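Local coordinates for diacylglycerol O-acyltransferase (Marinobacter hydrocarbonoclasticus, PDB 6CHJ) that catalyses wax ester synthesis and the acylation of diacylglycerol, transferring acyl groups from acyl-CoA to the hydroxyl of a fatty alcohol or a diacylglycerol, at the interface of chains A and B. Residues are numbered along the deposited sequence; one frame, centred on the assembly and turned at random. Chains: chain A/B, Diacylglycerol O-acyltransferase.

The interface of chains A and B. Residues chain A 17, 236-238, 430; chain B 80, 109, 111-112.
A:Arg430 and B:Glu111 form a salt bridge across this patch, which illustrates how a two-fold interface can combine a charged pair with small polar side chains. Guanidinium NH1 of A:Arg430 lies 3.2 Å from carboxylate OE1 of B:Glu111, and the hydrogen bond within the pair is weak, with 140° at the hydrogen. The two flat groups are turned 72° apart, so they do not meet as a flat, two-pronged pair. On its own chain, the methyl CG2 of A:Thr236 sits over the centre of the A:Arg430 guanidinium, 3.3 Å above its plane, and probably helps to limit how that group tilts; the same methyl also packs against CB of B:Glu111.

Hydroxyls make the second set of contacts. A:Ser238 OG and A:Thr236 OG1 are hydrogen-bonded at 2.8 Å, and B:Arg112 NH1 adds a weak bond to A:Ser238 OG, which lies at the edge of its guanidinium, in plane. Chain B's arginine runs antiparallel to the side chain of A:Arg430, laying its guanidinium beside the aliphatic CB and CG while the charged ends stay apart.

B:Asp109 enters across the A:Thr236 side chain at about a right angle. Its CG points away from its own backbone N (chi1 -175°), which carries the carboxylate in among A:Thr236, A:Gly237 and A:Ser238; there OD2 comes within 3.4 Å of A:Thr236 CB, a packing contact. OD1 also accepts a weak bond from the backbone N of B:Glu111, a light tether of the carboxylate to its own loop. Replacing B:Asp109 with alanine would probably leave a gap beside A:Thr236 and deprive the B:Glu111 amide of this acceptor, letting the salt-bridging loop shift.

Because the interface is two-fold symmetric, a twin patch repeats these contacts with the chains exchanged, although the structure alone does not prove a dimer in solution. Beside B:Arg112, whose CD lies over one face of the ring, the imidazole CE1 of B:His80 touches A:Ser238 CB at 3.5 Å.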
# COMPACT_ATOMS: atom_id res chain seq x y z
N ARG A 17 -0.57 -5.41 10.49
CA ARG A 17 0.18 -5.21 9.25
C ARG A 17 0.46 -6.52 8.54
O ARG A 17 0.52 -6.55 7.30
CB ARG A 17 1.51 -4.47 9.53
CG ARG A 17 2.44 -4.30 8.27
CD ARG A 17 1.80 -3.43 7.15
NE ARG A 17 2.45 -3.64 5.85
CZ ARG A 17 1.90 -4.30 4.83
NH1 ARG A 17 0.67 -4.81 4.96
NH2 ARG A 17 2.59 -4.48 3.70
N THR A 236 4.32 -12.47 6.73
CA THR A 236 4.46 -11.06 6.42
C THR A 236 3.17 -10.57 5.78
O THR A 236 2.31 -11.35 5.39
CB THR A 236 5.64 -10.86 5.47
OG1 THR A 236 5.25 -11.29 4.16
CG2 THR A 236 6.80 -11.72 5.93
N GLY A 237 3.06 -9.25 5.65
CA GLY A 237 1.90 -8.68 4.98
C GLY A 237 1.99 -8.65 3.46
O GLY A 237 0.98 -8.34 2.80
N SER A 238 3.15 -8.96 2.90
CA SER A 238 3.28 -9.04 1.46
C SER A 238 2.64 -10.33 0.97
O SER A 238 2.73 -11.38 1.63
CB SER A 238 4.75 -9.00 1.04
OG SER A 238 5.49 -10.09 1.59
N ARG A 430 6.65 -14.28 1.28
CA ARG A 430 7.91 -14.79 1.82
C ARG A 430 7.79 -16.26 2.24
O ARG A 430 8.73 -17.04 2.02
CB ARG A 430 8.36 -13.92 3.00
CG ARG A 430 9.74 -14.26 3.55
CD ARG A 430 9.92 -13.81 4.99
NE ARG A 430 8.92 -14.44 5.85
CZ ARG A 430 8.71 -14.16 7.13
NH1 ARG A 430 9.44 -13.24 7.75
NH2 ARG A 430 7.75 -14.80 7.79
N HIS B 80 10.09 -8.49 -4.89
CA HIS B 80 9.29 -7.74 -3.93
C HIS B 80 9.69 -6.26 -3.89
O HIS B 80 8.82 -5.39 -3.86
CB HIS B 80 9.40 -8.33 -2.52
CG HIS B 80 8.72 -7.51 -1.48
ND1 HIS B 80 7.36 -7.54 -1.29
CD2 HIS B 80 9.21 -6.60 -0.61
CE1 HIS B 80 7.04 -6.69 -0.33
NE2 HIS B 80 8.14 -6.10 0.09
N ASP B 109 6.34 -3.08 4.55
CA ASP B 109 6.41 -4.31 5.33
C ASP B 109 7.66 -4.32 6.20
O ASP B 109 8.78 -4.25 5.68
CB ASP B 109 6.42 -5.50 4.37
CG ASP B 109 6.36 -6.83 5.06
OD1 ASP B 109 6.05 -6.93 6.28
OD2 ASP B 109 6.61 -7.81 4.34
N GLU B 111 8.98 -6.72 7.90
CA GLU B 111 9.71 -7.98 7.93
C GLU B 111 10.74 -8.10 6.81
O GLU B 111 11.50 -9.08 6.79
CB GLU B 111 8.71 -9.14 7.88
CG GLU B 111 7.97 -9.39 9.21
CD GLU B 111 8.55 -10.56 10.01
OE1 GLU B 111 7.91 -11.63 10.09
OE2 GLU B 111 9.67 -10.41 10.55
N ARG B 112 10.81 -7.15 5.88
CA ARG B 112 11.83 -7.11 4.85
C ARG B 112 12.53 -5.77 4.87
O ARG B 112 12.00 -4.80 5.42
CB ARG B 112 11.23 -7.37 3.47
CG ARG B 112 10.18 -8.45 3.51
CD ARG B 112 9.69 -8.70 2.13
NE ARG B 112 10.43 -9.80 1.53
CZ ARG B 112 9.86 -10.86 0.99
NH1 ARG B 112 8.54 -10.96 0.95
NH2 ARG B 112 10.61 -11.81 0.48